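Side-chain contact in C-C motif chemokine 1 (PDB 4OIJ), which is a secreted cytokine that attracts monocytes but not neutrophils and binds the chemokine receptor CCR8: residues 29-34 with 39-44. Residues are numbered along the deposited sequence; the frame is centred on the assembly and turned at random.
Sequences RNTSSI and GLIFKL. With SO4 (sulfate ion), chain I; SO4 (sulfate ion), chain E.
R29 and I41 face each other as an antiparallel hydrogen-bonded pair. R29 N donates to I41 O at 2.8 Å, and I41 N donates to R29 O at 2.9 Å. Both bonds are nearly straight, at 161° and 163°, so all four backbone polar atoms of the pair have partners. The two side chains leave the same face of the sheet, with R29 CB 4.2 Å from I41 CB. The R29 chain then leads away from strand 39-44. In one of its two conformers, NH1 forms a salt bridge with a sulfate and NH2 a weak hydrogen bond to P70 O. With CG1 beside the backbone N (chi1 -54°), the I41 chain runs toward segment 29-34, and I41 CD1 ends 4.0 Å from N30 O. I41 also packs on F8 of the second subunit.

N30 comes next, facing L40 in a non-hydrogen-bonded position. N30 N turns to another sulfate, donating to O4 at 3.0 Å. N30 ND2 reaches O1 of the same ion at 2.6 Å, so backbone and side chain grip it together. The T31 methyl packs against the G39 backbone: CG2 lies 3.5 Å from G39 O. T31 OG1 bonds instead to S36 O, within the connecting loop. T31 N is buried and has no partner in the model. S33 N holds another sulfate through O1, and S32 OG is bonded to R10 N.

The contact belongs to the first hairpin of the three-stranded chemokine sheet. One pair of backbone bonds joins the segments here. The N-H groups of N30 and S33 each bind a sulfate, probably from the crystallisation liquor. The chemistry implies that they and R29 can accept an anion; a role in solution is not established.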
ATOM      1  N   ARG A  29       1.371 -10.974   1.339  1.00 27.97           N
ATOM      2  CA  ARG A  29       1.938 -10.178   0.245  0.50 28.00           C
ATOM      3  C   ARG A  29       3.385  -9.880   0.617  1.00 31.31           C
ATOM      4  O   ARG A  29       3.689  -9.726   1.812  1.00 28.31           O
ATOM      5  CB  ARG A  29       1.211  -8.825   0.097  0.50 25.84           C
ATOM      6  CG  ARG A  29      -0.166  -8.870  -0.557  0.50 38.55           C
ATOM      7  CD  ARG A  29      -0.621  -7.479  -0.992  0.50 39.60           C
ATOM      8  NE  ARG A  29      -2.071  -7.404  -1.200  0.50 41.30           N
ATOM      9  CZ  ARG A  29      -2.690  -7.665  -2.349  0.50 55.56           C
ATOM     10  NH1 ARG A  29      -1.995  -8.035  -3.418  0.50 44.44           N
ATOM     11  NH2 ARG A  29      -4.009  -7.570  -2.433  0.50 43.86           N
ATOM     12  N   ASN A  30       4.264  -9.770  -0.369  1.00 30.48           N
ATOM     13  CA  ASN A  30       5.632  -9.376  -0.087  1.00 29.81           C
ATOM     14  C   ASN A  30       5.633  -7.847  -0.080  1.00 27.63           C
ATOM     15  O   ASN A  30       4.766  -7.231  -0.713  1.00 25.35           O
ATOM     16  CB  ASN A  30       6.561  -9.876  -1.171  1.00 32.17           C
ATOM     17  CG  ASN A  30       6.852 -11.332  -1.028  1.00 59.01           C
ATOM     18  OD1 ASN A  30       7.498 -11.783  -0.077  1.00 53.41           O
ATOM     19  ND2 ASN A  30       6.366 -12.099  -1.966  1.00 56.90           N
ATOM     20  N   THR A  31       6.571  -7.237   0.649  1.00 20.71           N
ATOM     21  CA  THR A  31       6.726  -5.777   0.622  1.00 18.41           C
ATOM     22  C   THR A  31       7.372  -5.455  -0.752  1.00 21.80           C
ATOM     23  O   THR A  31       8.054  -6.312  -1.318  1.00 24.33           O
ATOM     24  CB  THR A  31       7.701  -5.321   1.715  1.00 22.85           C
ATOM     25  OG1 THR A  31       8.895  -6.057   1.544  1.00 31.75           O
ATOM     26  CG2 THR A  31       7.179  -5.545   3.117  1.00 14.30           C
ATOM     27  N   SER A  32       7.216  -4.240  -1.252  1.00 18.75           N
ATOM     28  CA  SER A  32       7.838  -3.848  -2.535  1.00 21.16           C
ATOM     29  C   SER A  32       9.369  -3.898  -2.387  1.00 30.06           C
ATOM     30  O   SER A  32       9.898  -3.530  -1.327  1.00 29.24           O
ATOM     31  CB  SER A  32       7.387  -2.453  -2.937  1.00 22.43           C
ATOM     32  OG  SER A  32       5.974  -2.390  -2.930  1.00 27.77           O
ATOM     33  N   SER A  33      10.066  -4.407  -3.432  1.00 29.79           N
ATOM     34  CA  SER A  33      11.514  -4.616  -3.457  1.00 33.16           C
ATOM     35  C   SER A  33      12.375  -3.411  -3.138  1.00 39.08           C
ATOM     36  O   SER A  33      13.460  -3.598  -2.592  1.00 42.77           O
ATOM     37  CB  SER A  33      11.949  -5.252  -4.771  1.00 41.16           C
ATOM     38  OG  SER A  33      11.540  -6.609  -4.826  1.00 48.39           O
ATOM     39  N   ILE A  34      11.915  -2.178  -3.467  1.00 33.02           N
ATOM     40  CA  ILE A  34      12.669  -0.936  -3.181  1.00 32.88           C
ATOM     41  C   ILE A  34      12.838  -0.691  -1.664  1.00 35.06           C
ATOM     42  O   ILE A  34      13.842  -0.100  -1.241  1.00 36.54           O
ATOM     43  CB  ILE A  34      12.045   0.287  -3.906  1.00 33.36           C
ATOM     44  CG1 ILE A  34      12.959   1.538  -3.829  1.00 34.16           C
ATOM     45  CG2 ILE A  34      10.586   0.570  -3.410  1.00 28.97           C
ATOM     46  CD1 ILE A  34      12.949   2.450  -5.022  1.00 31.06           C
ATOM     47  N   GLY A  39      10.484  -7.718   5.578  1.00 36.06           N
ATOM     48  CA  GLY A  39       9.115  -7.737   6.060  1.00 31.94           C
ATOM     49  C   GLY A  39       8.215  -8.526   5.146  1.00 34.36           C
ATOM     50  O   GLY A  39       8.504  -8.685   3.957  1.00 34.77           O
ATOM     51  N   LEU A  40       7.112  -9.011   5.717  1.00 30.61           N
ATOM     52  CA  LEU A  40       6.050  -9.776   5.065  1.00 31.80           C
ATOM     53  C   LEU A  40       4.733  -9.112   5.480  1.00 30.29           C
ATOM     54  O   LEU A  40       4.585  -8.752   6.659  1.00 31.75           O
ATOM     55  CB  LEU A  40       6.056 -11.200   5.699  1.00 35.88           C
ATOM     56  CG  LEU A  40       5.840 -12.385   4.793  1.00 45.23           C
ATOM     57  CD1 LEU A  40       7.156 -12.845   4.193  1.00 49.77           C
ATOM     58  CD2 LEU A  40       5.254 -13.536   5.559  1.00 49.17           C
ATOM     59  N   ILE A  41       3.761  -8.995   4.575  1.00 20.26           N
ATOM     60  CA  ILE A  41       2.459  -8.478   4.982  1.00 17.75           C
ATOM     61  C   ILE A  41       1.469  -9.663   5.077  1.00 25.00           C
ATOM     62  O   ILE A  41       1.344 -10.437   4.124  1.00 28.33           O
ATOM     63  CB  ILE A  41       1.938  -7.396   4.005  1.00 18.82           C
ATOM     64  CG1 ILE A  41       2.975  -6.264   3.809  1.00 16.73           C
ATOM     65  CG2 ILE A  41       0.546  -6.856   4.427  1.00 17.62           C
ATOM     66  CD1 ILE A  41       2.814  -5.583   2.352  1.00 11.03           C
ATOM     67  N   PHE A  42       0.778  -9.805   6.216  1.00 19.35           N
ATOM     68  CA  PHE A  42      -0.280 -10.778   6.331  1.00 21.62           C
ATOM     69  C   PHE A  42      -1.597 -10.019   6.182  1.00 28.19           C
ATOM     70  O   PHE A  42      -1.801  -8.997   6.852  1.00 27.84           O
ATOM     71  CB  PHE A  42      -0.258 -11.475   7.698  1.00 23.31           C
ATOM     72  CG  PHE A  42       0.911 -12.395   7.926  1.00 24.74           C
ATOM     73  CD1 PHE A  42       1.110 -13.509   7.108  1.00 30.62           C
ATOM     74  CD2 PHE A  42       1.750 -12.220   9.027  1.00 24.91           C
ATOM     75  CE1 PHE A  42       2.152 -14.406   7.364  1.00 33.69           C
ATOM     76  CE2 PHE A  42       2.781 -13.125   9.289  1.00 29.79           C
ATOM     77  CZ  PHE A  42       2.986 -14.204   8.451  1.00 31.21           C
ATOM     78  N   LYS A  43      -2.492 -10.522   5.329  1.00 29.36           N
ATOM     79  CA  LYS A  43      -3.827  -9.946   5.164  1.00 32.29           C
ATOM     80  C   LYS A  43      -4.689 -10.635   6.172  1.00 38.78           C
ATOM     81  O   LYS A  43      -4.706 -11.859   6.211  1.00 40.74           O
ATOM     82  CB  LYS A  43      -4.374 -10.174   3.743  1.00 38.36           C
ATOM     83  CG  LYS A  43      -5.724  -9.491   3.497  1.00 54.87           C
ATOM     84  CD  LYS A  43      -6.385  -9.866   2.166  1.00 54.47           C
ATOM     85  CE  LYS A  43      -7.488  -8.890   1.829  1.00 65.37           C
ATOM     86  NZ  LYS A  43      -8.609  -8.948   2.807  1.00 88.37           N
ATOM     87  N   LEU A  44      -5.325  -9.872   7.050  1.00 38.22           N
ATOM     88  CA  LEU A  44      -6.184 -10.442   8.085  1.00 42.80           C
ATOM     89  C   LEU A  44      -7.658 -10.343   7.644  1.00 56.96           C
ATOM     90  O   LEU A  44      -7.948  -9.930   6.513  1.00 57.20           O
ATOM     91  CB  LEU A  44      -5.939  -9.750   9.450  1.00 41.91           C
ATOM     92  CG  LEU A  44      -4.483  -9.710   9.997  1.00 41.74           C
ATOM     93  CD1 LEU A  44      -4.367  -8.800  11.203  1.00 40.72           C
ATOM     94  CD2 LEU A  44      -3.982 -11.083  10.370  1.00 43.89           C
TER
HETATM   95  S   SO4 I 105       4.585 -10.485  -4.306  1.00 86.63           S
HETATM   96  O1  SO4 I 105       5.828 -11.277  -4.390  1.00 90.24           O
HETATM   97  O2  SO4 I 105       4.931  -9.041  -4.232  1.00 91.39           O
HETATM   98  O3  SO4 I 105       3.794 -10.739  -5.517  1.00 93.71           O
HETATM   99  O4  SO4 I 105       3.784 -10.865  -3.131  1.00 91.24           O
HETATM  100  S   SO4 E 101       7.575  -4.495  -6.524  1.00 77.86           S
HETATM  101  O1  SO4 E 101       8.835  -4.235  -5.839  1.00 82.16           O
HETATM  102  O2  SO4 E 101       7.783  -4.326  -7.982  1.00 83.07           O
HETATM  103  O3  SO4 E 101       7.140  -5.871  -6.250  1.00 83.80           O
HETATM  104  O4  SO4 E 101       6.538  -3.542  -6.051  1.00 82.52           O